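PDB 3BGK: ADP-dependent (S)-NAD(P)H-hydrate dehydratase from Streptococcus mutans, which probably dehydrates the S form of hydrated NAD(P)H, NAD(P)HX, with ADP converted to AMP, so repairing damaged NAD(P)H. Local coordinates for residues 47-52 against 261-266; 80-83 against 88-91; 82-87 against 300-305; 250-255 against 293-298. One frame throughout, in Å; residues are numbered along the deposited sequence.

Interaction 1 of 4, residues 47-52 against 261-266; sequences KPRPLN and VAQFHT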
loop_
_atom_site.group_PDB
_atom_site.type_symbol
_atom_site.label_atom_id
_atom_site.label_comp_id
_atom_site.label_asym_id
_atom_site.label_seq_id
_atom_site.Cartn_x
_atom_site.Cartn_y
_atom_site.Cartn_z
ATOM N N LYS A 47 -25.163 18.156 -6.599
ATOM C CA LYS A 47 -26.364 18.284 -5.779
ATOM C C LYS A 47 -26.305 17.353 -4.571
ATOM O O LYS A 47 -25.736 16.272 -4.661
ATOM C CB LYS A 47 -27.614 17.994 -6.615
ATOM C CG LYS A 47 -27.925 19.064 -7.665
ATOM C CD LYS A 47 -29.432 19.232 -7.889
ATOM C CE LYS A 47 -29.973 18.219 -8.881
ATOM N NZ LYS A 47 -31.461 18.178 -8.863
ATOM N N PRO A 48 -26.909 17.761 -3.439
ATOM C CA PRO A 48 -26.947 16.852 -2.294
ATOM C C PRO A 48 -27.657 15.568 -2.691
ATOM O O PRO A 48 -28.621 15.606 -3.461
ATOM C CB PRO A 48 -27.785 17.615 -1.260
ATOM C CG PRO A 48 -27.685 19.050 -1.666
ATOM C CD PRO A 48 -27.603 19.030 -3.156
ATOM N N ARG A 49 -27.174 14.442 -2.185
ATOM C CA ARG A 49 -27.710 13.147 -2.586
ATOM C C ARG A 49 -29.110 12.912 -2.020
ATOM O O ARG A 49 -29.355 13.180 -0.841
ATOM C CB ARG A 49 -26.751 12.018 -2.196
ATOM C CG ARG A 49 -25.495 11.950 -3.048
ATOM C CD ARG A 49 -24.617 10.754 -2.686
ATOM N NE ARG A 49 -23.679 10.475 -3.768
ATOM C CZ ARG A 49 -22.912 9.393 -3.862
ATOM N NH1 ARG A 49 -22.946 8.450 -2.930
ATOM N NH2 ARG A 49 -22.102 9.261 -4.902
ATOM N N PRO A 50 -30.038 12.447 -2.874
ATOM C CA PRO A 50 -31.368 12.017 -2.436
ATOM C C PRO A 50 -31.269 10.922 -1.384
ATOM O O PRO A 50 -30.501 9.968 -1.550
ATOM C CB PRO A 50 -32.003 11.464 -3.717
ATOM C CG PRO A 50 -31.290 12.159 -4.830
ATOM C CD PRO A 50 -29.876 12.334 -4.337
ATOM N N LEU A 51 -32.046 11.078 -0.313
ATOM C CA LEU A 51 -31.991 10.207 0.861
ATOM C C LEU A 51 -32.429 8.781 0.568
ATOM O O LEU A 51 -31.816 7.818 1.048
ATOM C CB LEU A 51 -32.846 10.786 1.990
ATOM C CG LEU A 51 -32.487 12.176 2.517
ATOM C CD1 LEU A 51 -33.317 12.496 3.742
ATOM C CD2 LEU A 51 -30.989 12.309 2.819
ATOM N N ASN A 52 -33.493 8.655 -0.217
ATOM C CA ASN A 52 -34.073 7.368 -0.535
ATOM C C ASN A 52 -33.203 6.593 -1.514
ATOM O O ASN A 52 -32.562 5.608 -1.133
ATOM N N VAL A 261 -20.279 11.757 -14.654
ATOM C CA VAL A 261 -21.315 11.388 -15.624
ATOM C C VAL A 261 -22.129 10.173 -15.166
ATOM O O VAL A 261 -23.293 10.015 -15.547
ATOM C CB VAL A 261 -20.761 11.175 -17.068
ATOM C CG1 VAL A 261 -20.110 12.447 -17.591
ATOM C CG2 VAL A 261 -19.783 10.011 -17.126
ATOM N N ALA A 262 -21.512 9.343 -14.326
ATOM C CA ALA A 262 -22.163 8.169 -13.743
ATOM C C ALA A 262 -23.317 8.520 -12.798
ATOM O O ALA A 262 -24.305 7.799 -12.737
ATOM C CB ALA A 262 -21.135 7.304 -13.026
ATOM N N GLN A 263 -23.192 9.633 -12.079
ATOM C CA GLN A 263 -24.140 9.990 -11.018
ATOM C C GLN A 263 -24.992 11.230 -11.303
ATOM O O GLN A 263 -26.086 11.355 -10.750
ATOM C CB GLN A 263 -23.405 10.155 -9.673
ATOM C CG GLN A 263 -22.351 11.266 -9.667
ATOM C CD GLN A 263 -21.294 11.093 -8.593
ATOM O OE1 GLN A 263 -21.550 11.280 -7.405
ATOM N NE2 GLN A 263 -20.085 10.763 -9.013
ATOM N N PHE A 264 -24.494 12.151 -12.132
ATOM C CA PHE A 264 -25.243 13.380 -12.452
ATOM C C PHE A 264 -25.791 13.330 -13.883
ATOM O O PHE A 264 -25.029 13.440 -14.848
ATOM C CB PHE A 264 -24.384 14.637 -12.254
ATOM C CG PHE A 264 -23.718 14.724 -10.909
ATOM C CD1 PHE A 264 -24.467 14.875 -9.747
ATOM C CD2 PHE A 264 -22.327 14.677 -10.806
ATOM C CE1 PHE A 264 -23.843 14.964 -8.497
ATOM C CE2 PHE A 264 -21.687 14.768 -9.556
ATOM C CZ PHE A 264 -22.449 14.911 -8.405
ATOM N N HIS A 265 -27.113 13.173 -14.008
ATOM C CA HIS A 265 -27.753 12.867 -15.298
ATOM C C HIS A 265 -28.371 14.072 -15.998
ATOM O O HIS A 265 -29.054 13.917 -17.013
ATOM C CB HIS A 265 -28.807 11.767 -15.131
ATOM C CG HIS A 265 -28.303 10.566 -14.398
ATOM N ND1 HIS A 265 -28.523 10.372 -13.051
ATOM C CD2 HIS A 265 -27.557 9.516 -14.815
ATOM C CE1 HIS A 265 -27.947 9.244 -12.673
ATOM N NE2 HIS A 265 -27.353 8.706 -13.724
ATOM N N THR A 266 -28.134 15.266 -15.462
ATOM C CA THR A 266 -28.562 16.495 -16.120
ATOM C C THR A 266 -27.649 16.774 -17.329
ATOM O O THR A 266 -26.953 15.861 -17.794
ATOM C CB THR A 266 -28.633 17.679 -15.124
ATOM O OG1 THR A 266 -29.238 18.808 -15.768
ATOM C CG2 THR A 266 -27.237 18.051 -14.594
#

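Interaction 2 of 4, residues 80-83 against 88-91; sequences ACVN and LVTV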
loop_
_atom_site.group_PDB
_atom_site.type_symbol
_atom_site.label_atom_id
_atom_site.label_comp_id
_atom_site.label_asym_id
_atom_site.label_seq_id
_atom_site.Cartn_x
_atom_site.Cartn_y
_atom_site.Cartn_z
ATOM N N ALA A 80 -9.623 8.034 -9.040
ATOM C CA ALA A 80 -10.412 9.240 -9.233
ATOM C C ALA A 80 -11.901 8.930 -9.361
ATOM O O ALA A 80 -12.742 9.636 -8.797
ATOM C CB ALA A 80 -9.924 10.010 -10.443
ATOM N N CYS A 81 -12.216 7.862 -10.088
ATOM C CA CYS A 81 -13.601 7.506 -10.371
ATOM C C CYS A 81 -14.361 7.105 -9.116
ATOM O O CYS A 81 -15.507 7.515 -8.930
ATOM C CB CYS A 81 -13.674 6.386 -11.409
ATOM S SG CYS A 81 -15.346 6.098 -12.016
ATOM N N VAL A 82 -13.718 6.307 -8.260
ATOM C CA VAL A 82 -14.333 5.852 -7.008
ATOM C C VAL A 82 -14.502 7.037 -6.072
ATOM O O VAL A 82 -15.570 7.236 -5.482
ATOM C CB VAL A 82 -13.514 4.727 -6.318
ATOM C CG1 VAL A 82 -14.159 4.315 -5.001
ATOM C CG2 VAL A 82 -13.412 3.516 -7.219
ATOM N N ASN A 83 -13.450 7.840 -5.959
ATOM C CA ASN A 83 -13.464 8.961 -5.040
ATOM C C ASN A 83 -14.455 10.047 -5.443
ATOM O O ASN A 83 -14.951 10.773 -4.587
ATOM C CB ASN A 83 -12.049 9.507 -4.837
ATOM C CG ASN A 83 -11.186 8.581 -3.989
ATOM O OD1 ASN A 83 -11.557 8.233 -2.867
ATOM N ND2 ASN A 83 -10.035 8.181 -4.516
ATOM N N LEU A 88 -20.555 2.018 -8.536
ATOM C CA LEU A 88 -19.740 0.822 -8.705
ATOM C C LEU A 88 -18.706 1.057 -9.787
ATOM O O LEU A 88 -19.014 1.599 -10.848
ATOM C CB LEU A 88 -20.608 -0.385 -9.067
ATOM C CG LEU A 88 -19.959 -1.773 -8.960
ATOM C CD1 LEU A 88 -19.630 -2.149 -7.502
ATOM C CD2 LEU A 88 -20.849 -2.841 -9.611
ATOM N N VAL A 89 -17.475 0.646 -9.508
ATOM C CA VAL A 89 -16.371 0.825 -10.441
ATOM C C VAL A 89 -15.750 -0.532 -10.738
ATOM O O VAL A 89 -15.390 -1.271 -9.821
ATOM C CB VAL A 89 -15.313 1.800 -9.871
ATOM C CG1 VAL A 89 -14.094 1.914 -10.796
ATOM C CG2 VAL A 89 -15.933 3.170 -9.634
ATOM N N THR A 90 -15.637 -0.851 -12.023
ATOM C CA THR A 90 -15.080 -2.123 -12.473
ATOM C C THR A 90 -13.969 -1.831 -13.471
ATOM O O THR A 90 -14.113 -0.963 -14.326
ATOM C CB THR A 90 -16.165 -2.997 -13.124
ATOM O OG1 THR A 90 -17.298 -3.070 -12.255
ATOM C CG2 THR A 90 -15.656 -4.410 -13.393
ATOM N N VAL A 91 -12.859 -2.554 -13.345
ATOM C CA VAL A 91 -11.675 -2.308 -14.156
ATOM C C VAL A 91 -11.305 -3.541 -14.987
ATOM O O VAL A 91 -11.143 -4.641 -14.446
ATOM C CB VAL A 91 -10.466 -1.901 -13.280
ATOM C CG1 VAL A 91 -9.319 -1.399 -14.152
ATOM C CG2 VAL A 91 -10.860 -0.837 -12.255
#

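Interaction 3 of 4, residues 82-87 against 300-305; sequences VNSGAG and AEITRV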
loop_
_atom_site.group_PDB
_atom_site.type_symbol
_atom_site.label_atom_id
_atom_site.label_comp_id
_atom_site.label_asym_id
_atom_site.label_seq_id
_atom_site.Cartn_x
_atom_site.Cartn_y
_atom_site.Cartn_z
ATOM N N VAL A 82 -13.718 6.307 -8.260
ATOM C CA VAL A 82 -14.333 5.852 -7.008
ATOM C C VAL A 82 -14.502 7.037 -6.072
ATOM O O VAL A 82 -15.570 7.236 -5.482
ATOM C CB VAL A 82 -13.514 4.727 -6.318
ATOM C CG1 VAL A 82 -14.159 4.315 -5.001
ATOM C CG2 VAL A 82 -13.412 3.516 -7.219
ATOM N N ASN A 83 -13.450 7.840 -5.959
ATOM C CA ASN A 83 -13.464 8.961 -5.040
ATOM C C ASN A 83 -14.455 10.047 -5.443
ATOM O O ASN A 83 -14.951 10.773 -4.587
ATOM C CB ASN A 83 -12.049 9.507 -4.837
ATOM C CG ASN A 83 -11.186 8.581 -3.989
ATOM O OD1 ASN A 83 -11.557 8.233 -2.867
ATOM N ND2 ASN A 83 -10.035 8.181 -4.516
ATOM N N SER A 84 -14.769 10.125 -6.738
ATOM C CA SER A 84 -15.821 11.019 -7.238
ATOM C C SER A 84 -17.244 10.552 -6.906
ATOM O O SER A 84 -18.204 11.316 -7.036
ATOM C CB SER A 84 -15.669 11.238 -8.742
ATOM O OG SER A 84 -14.389 11.776 -9.020
ATOM N N GLY A 85 -17.379 9.299 -6.480
ATOM C CA GLY A 85 -18.659 8.805 -5.993
ATOM C C GLY A 85 -19.421 7.864 -6.907
ATOM O O GLY A 85 -20.599 7.600 -6.663
ATOM N N ALA A 86 -18.768 7.350 -7.951
ATOM C CA ALA A 86 -19.394 6.328 -8.786
ATOM C C ALA A 86 -19.935 5.217 -7.881
ATOM O O ALA A 86 -19.276 4.813 -6.923
ATOM C CB ALA A 86 -18.410 5.776 -9.795
ATOM N N GLY A 87 -21.148 4.752 -8.160
ATOM C CA GLY A 87 -21.770 3.724 -7.340
ATOM C C GLY A 87 -20.968 2.443 -7.347
ATOM O O GLY A 87 -20.722 1.857 -6.299
ATOM N N ALA A 300 -7.421 11.830 -3.405
ATOM C CA ALA A 300 -7.647 11.703 -1.969
ATOM C C ALA A 300 -8.543 12.815 -1.411
ATOM O O ALA A 300 -9.250 12.607 -0.411
ATOM C CB ALA A 300 -6.308 11.673 -1.231
ATOM N N GLU A 301 -8.518 13.976 -2.071
ATOM C CA GLU A 301 -9.242 15.173 -1.622
ATOM C C GLU A 301 -10.646 15.317 -2.191
ATOM O O GLU A 301 -11.445 16.093 -1.665
ATOM C CB GLU A 301 -8.439 16.434 -1.953
ATOM C CG GLU A 301 -7.073 16.515 -1.261
ATOM C CD GLU A 301 -7.179 16.490 0.253
ATOM O OE1 GLU A 301 -8.060 17.184 0.816
ATOM O OE2 GLU A 301 -6.383 15.766 0.885
ATOM N N ILE A 302 -10.946 14.555 -3.244
ATOM C CA ILE A 302 -12.189 14.696 -4.016
ATOM C C ILE A 302 -13.485 14.775 -3.194
ATOM O O ILE A 302 -14.192 15.778 -3.300
ATOM C CB ILE A 302 -12.303 13.637 -5.164
ATOM C CG1 ILE A 302 -11.228 13.878 -6.228
ATOM C CG2 ILE A 302 -13.686 13.691 -5.817
ATOM C CD1 ILE A 302 -11.102 12.779 -7.261
ATOM N N THR A 303 -13.810 13.758 -2.390
ATOM C CA THR A 303 -15.094 13.801 -1.660
ATOM C C THR A 303 -15.231 14.915 -0.642
ATOM O O THR A 303 -16.319 15.451 -0.473
ATOM C CB THR A 303 -15.517 12.487 -0.961
ATOM O OG1 THR A 303 -14.377 11.792 -0.444
ATOM C CG2 THR A 303 -16.282 11.633 -1.909
ATOM N N ARG A 304 -14.145 15.251 0.048
ATOM C CA ARG A 304 -14.188 16.363 0.998
ATOM C C ARG A 304 -14.608 17.648 0.283
ATOM O O ARG A 304 -15.393 18.433 0.817
ATOM C CB ARG A 304 -12.847 16.548 1.714
ATOM C CG ARG A 304 -12.864 17.662 2.750
ATOM C CD ARG A 304 -11.487 17.918 3.368
ATOM N NE ARG A 304 -10.439 18.173 2.374
ATOM C CZ ARG A 304 -10.297 19.311 1.692
ATOM N NH1 ARG A 304 -11.150 20.319 1.864
ATOM N NH2 ARG A 304 -9.301 19.436 0.820
ATOM N N VAL A 305 -14.105 17.837 -0.933
ATOM C CA VAL A 305 -14.379 19.049 -1.702
ATOM C C VAL A 305 -15.747 18.983 -2.387
ATOM O O VAL A 305 -16.463 19.981 -2.426
ATOM C CB VAL A 305 -13.256 19.355 -2.718
ATOM C CG1 VAL A 305 -13.570 20.614 -3.509
ATOM C CG2 VAL A 305 -11.912 19.503 -1.999
#

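Interaction 4 of 4, residues 250-255 against 293-298; sequences GDTLAG and VLPTRI. With PO4 (phosphate ion), chain B.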
loop_
_atom_site.group_PDB
_atom_site.type_symbol
_atom_site.label_atom_id
_atom_site.label_comp_id
_atom_site.label_asym_id
_atom_site.label_seq_id
_atom_site.Cartn_x
_atom_site.Cartn_y
_atom_site.Cartn_z
ATOM N N GLY A 250 -3.741 13.544 -16.479
ATOM C CA GLY A 250 -4.841 13.290 -17.413
ATOM C C GLY A 250 -5.687 12.080 -17.052
ATOM O O GLY A 250 -6.917 12.098 -17.220
ATOM N N ASP A 251 -5.026 11.030 -16.555
ATOM C CA ASP A 251 -5.703 9.812 -16.124
ATOM C C ASP A 251 -6.688 10.130 -15.000
ATOM O O ASP A 251 -7.850 9.710 -15.044
ATOM C CB ASP A 251 -4.692 8.749 -15.686
ATOM C CG ASP A 251 -3.613 8.503 -16.724
ATOM O OD1 ASP A 251 -3.955 8.211 -17.891
ATOM O OD2 ASP A 251 -2.416 8.594 -16.374
ATOM N N THR A 252 -6.222 10.896 -14.019
ATOM C CA THR A 252 -7.056 11.387 -12.925
ATOM C C THR A 252 -8.256 12.184 -13.433
ATOM O O THR A 252 -9.365 12.017 -12.930
ATOM C CB THR A 252 -6.231 12.249 -11.955
ATOM O OG1 THR A 252 -5.091 11.502 -11.522
ATOM C CG2 THR A 252 -7.062 12.651 -10.736
ATOM N N LEU A 253 -8.040 13.034 -14.435
ATOM C CA LEU A 253 -9.133 13.796 -15.040
ATOM C C LEU A 253 -10.166 12.881 -15.696
ATOM O O LEU A 253 -11.372 13.071 -15.511
ATOM C CB LEU A 253 -8.601 14.810 -16.054
ATOM C CG LEU A 253 -9.657 15.697 -16.729
ATOM C CD1 LEU A 253 -10.559 16.389 -15.700
ATOM C CD2 LEU A 253 -9.024 16.715 -17.674
ATOM N N ALA A 254 -9.683 11.897 -16.456
ATOM C CA ALA A 254 -10.529 10.902 -17.108
ATOM C C ALA A 254 -11.399 10.145 -16.098
ATOM O O ALA A 254 -12.586 9.922 -16.337
ATOM C CB ALA A 254 -9.670 9.930 -17.896
ATOM N N GLY A 255 -10.796 9.765 -14.972
ATOM C CA GLY A 255 -11.506 9.084 -13.895
ATOM C C GLY A 255 -12.581 9.953 -13.271
ATOM O O GLY A 255 -13.692 9.492 -13.024
ATOM N N VAL A 293 1.641 19.111 -7.639
ATOM C CA VAL A 293 0.462 18.445 -7.082
ATOM C C VAL A 293 0.296 17.102 -7.789
ATOM O O VAL A 293 0.046 17.046 -8.993
ATOM C CB VAL A 293 -0.823 19.313 -7.182
ATOM C CG1 VAL A 293 -2.046 18.547 -6.669
ATOM C CG2 VAL A 293 -0.655 20.599 -6.404
ATOM N N LEU A 294 0.462 16.021 -7.033
ATOM C CA LEU A 294 0.429 14.681 -7.613
ATOM C C LEU A 294 -0.999 14.191 -7.834
ATOM O O LEU A 294 -1.880 14.443 -7.009
ATOM C CB LEU A 294 1.243 13.683 -6.770
ATOM C CG LEU A 294 2.747 13.926 -6.588
ATOM C CD1 LEU A 294 3.377 12.789 -5.795
ATOM C CD2 LEU A 294 3.476 14.128 -7.925
ATOM N N PRO A 295 -1.225 13.482 -8.953
ATOM C CA PRO A 295 -2.545 12.970 -9.337
ATOM C C PRO A 295 -3.266 12.205 -8.211
ATOM O O PRO A 295 -4.458 12.427 -7.989
ATOM C CB PRO A 295 -2.225 12.044 -10.510
ATOM C CG PRO A 295 -0.965 12.596 -11.092
ATOM C CD PRO A 295 -0.182 13.110 -9.933
ATOM N N THR A 296 -2.553 11.335 -7.496
ATOM C CA THR A 296 -3.161 10.588 -6.381
ATOM C C THR A 296 -3.470 11.456 -5.160
ATOM O O THR A 296 -4.320 11.084 -4.345
ATOM C CB THR A 296 -2.297 9.394 -5.911
ATOM O OG1 THR A 296 -1.005 9.866 -5.505
ATOM C CG2 THR A 296 -2.152 8.356 -7.015
ATOM N N ARG A 297 -2.775 12.587 -5.019
ATOM C CA ARG A 297 -3.048 13.509 -3.915
ATOM C C ARG A 297 -4.359 14.252 -4.161
ATOM O O ARG A 297 -5.067 14.587 -3.212
ATOM C CB ARG A 297 -1.920 14.531 -3.710
ATOM C CG ARG A 297 -0.503 13.979 -3.612
ATOM C CD ARG A 297 -0.155 13.441 -2.236
ATOM N NE ARG A 297 1.235 12.973 -2.195
ATOM C CZ ARG A 297 1.640 11.753 -2.553
ATOM N NH1 ARG A 297 2.928 11.435 -2.478
ATOM N NH2 ARG A 297 0.764 10.850 -2.981
ATOM N N ILE A 298 -4.659 14.521 -5.433
ATOM C CA ILE A 298 -5.917 15.162 -5.837
ATOM C C ILE A 298 -7.115 14.241 -5.589
ATOM O O ILE A 298 -8.154 14.682 -5.098
ATOM C CB ILE A 298 -5.881 15.562 -7.325
ATOM C CG1 ILE A 298 -4.947 16.752 -7.531
ATOM C CG2 ILE A 298 -7.274 15.893 -7.847
ATOM C CD1 ILE A 298 -4.680 17.084 -8.991
HETATM P P PO4 B . -0.961 12.203 -18.256
HETATM O O1 PO4 B . 0.432 12.009 -17.696
HETATM O O2 PO4 B . -0.901 11.942 -19.746
HETATM O O3 PO4 B . -1.923 11.217 -17.631
HETATM O O4 PO4 B . -1.450 13.614 -17.987
HETATM O O HOH W 1 -5.692 9.684 -9.409
#

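Interaction 1 of 4, residues 47-52 against 261-266
A buried, largely polar contact, Arg49 on Gln263 with Lys47 and Phe264 beside them, joins a loop to the C-terminal end of a helix in this ribokinase-like three-layer α/β sandwich. Residues 47-52 belong to the connection between helix 39-45 and strand 60-64, and residues 261-266 carry the chain out of helix 249-263. The one direct polar link runs from Arg49 NH2 to Gln263 OE1, 3.3 Å long and nearly straight, with an N-H...O angle of 165°. The oxygen lies at the edge of the guanidinium, within its plane, yet the donor approaches from above the amide, 45° out of the carbonyl plane. The two extended side chains cross almost perpendicularly. Gln263 CG sits between its backbone N and carbonyl carbon (chi1 62°), which brings CG over one face of the Phe264 ring, toward the rim, 3.5 Å from the ring plane. OE1 accepts from Arg49, and NE2 donates to Gly259 O and Ser84 O, which should fix the orientation of the buried amide. Arg49 NH2 also donates to Gly85 O, while NH1 reaches Pro242 O of the second subunit and Phe58 makes a cation-pi contact with the guanidinium. The second subunit's Tyr291 packs against Arg49, Gln263 and Phe264. Lys47 meets Phe264 through its backbone: Lys47 N lies 3.9 Å from Phe264 CE1, obliquely to the ring.

Interaction 2 of 4, residues 80-83 against 88-91
Cys81, Val82 and Val89 meet without any flat group: no ring or side-chain amide takes part, and the contact is formed by methyl groups and one sulfur. Its centre is the Val89 side chain, which projects from strand 88-93 toward helix 71-83. Val89 CG2 does most of the touching. It lies 3.5 Å from Val82 CG2, a close methyl-to-methyl approach, and 3.8 Å from Cys81 SG, so that two successive helix residues share one methyl of the strand. Val82 CG2 also rests against the branch point, 3.7 Å from Val89 CB, and is 4.0 Å from Val89 CG1; this one methyl therefore packs against all three side-chain carbons of Val89. The Cys81 side chain sets out toward the strand, and with SG trans to the backbone N (chi1 -170°) the sulfur extends to the Val89 methyl. Val82 leaves the helix more tangentially, and its side chain crosses that of Val89 at a slant. All three residues are buried, and the contact is purely apolar packing.

The two elements are the helix and second strand of a β-α-β crossover, strand 60-64, helix 71-83 and strand 88-93, in which the two strands are parallel neighbours. Backbone bonds of Leu88 and Thr90 to Val61 tie them together, while Val91 pairs with Met109 of strand 109-112. Around the cluster, Cys81 also touches Val61 and Ala258 of helix 249-263, Val89 touches Leu63, and Val82 packs on Leu105 and on Leu294 of the second subunit.

Interaction 3 of 4, residues 82-87 against 300-305
Van der Waals packing of Ile302 on Asn83 and Ser84 makes up most of this contact. Ile302 points at the end of helix 71-83 and touches it with both branches. Its CG2, trans to the backbone N, lies 3.7 Å from Ser84 CA, whereas CD1 at the end of the other branch lies 3.9 Å from Ser84 OG. Asn83 meets the same side chain through its aliphatic base, with 4.2 Å between Asn83 CB and Ile302 CB.

Two methyls lie against a backbone carbonyl oxygen: Asn83 O is 3.4 Å from Ile302 CG2 and 3.1 Å from Thr303 CG2. That carbonyl belongs to the turn in which helix 71-83 ends, a Schellman motif closed by Gly85. Gly85 takes a positive phi (106°), and its N bonds back to Val82 O at 2.9 Å.

The polar bonds of these side chains lie within each side or with other residues. Ser84 OG bonds to Ala80 O, one turn earlier in its own helix, and Asn83 ND2 makes a weak bond to Leu79 O. On helix 295-310, Arg304 NH2 forms a salt bridge with Glu301 OE1 at 2.6 Å, the oxygen lying in the guanidinium plane.

Interaction 4 of 4, residues 250-255 against 293-298
The glycine-rich anion-binding start of helix 249-263, the Gly-X-Gly-Asp motif of the ribokinase-like fold, is backed here by the first turn of helix 295-310 through Thr252, Pro295 and Ile298. Thr252 carries the contact, its side chain directed toward helix 295-310. Its OG1, trans to the carbonyl carbon (chi1 -54°), approaches the proline ring at Pro295 CB, 3.1 Å away, and the two side chains cross at about a right angle. Thr252 CG2 lies 3.8 Å from Pro295 O and extends the contact to Ile298 CG2 at 4.3 Å. The same residue's hydroxyl bonds to Gly248 O, one turn back, and to a water at 2.9 Å from Thr252 OG1, which in turn donates weakly to Pro295 O.

At the helix start, a phosphate ion, probably from the crystallisation liquor, is held by backbone amides: Gly250 N is 2.7 Å from O4 of the phosphate, and Asp251 N is 3.3 Å from its O3. Gly248 N and His186 NE2 also bond to it. Gly250 and Asp251 are predicted to bind AMP and (6S)-NADPHX, respectively. Thr296, directed away from helix 249-263, bonds through OG1 to Glu107 of the third subunit. Amides converging on one anion at a helix N-terminus, where the helix dipole would probably add to the attraction, are consistent with a site that receives a phosphate group of the nucleotide.

Helix 71-83 supplies both interaction 2 and interaction 3, which share Val82 and Asn83, so its last turn packs on strand 88-93 and on helix 295-310 at once. Interaction 1 joins interaction 3 through two probable hydrogen bonds, Gln263 NE2 to Ser84 O and Arg49 NH2 to Gly85 O, each 2.8 Å, bringing the loop 47-52 against that turn. Helix 249-263 connects interaction 1 at its far end with interaction 4 at the phosphate site, their centres 22 Å apart. Interactions 2 and 4 touch where Ala80 CB lies 3.2 Å from Thr252 O. The side chains of Cys81 and Ile302 are about 10 and 11 Å from that of Asp251, a residue predicted to bind (6S)-NADPHX.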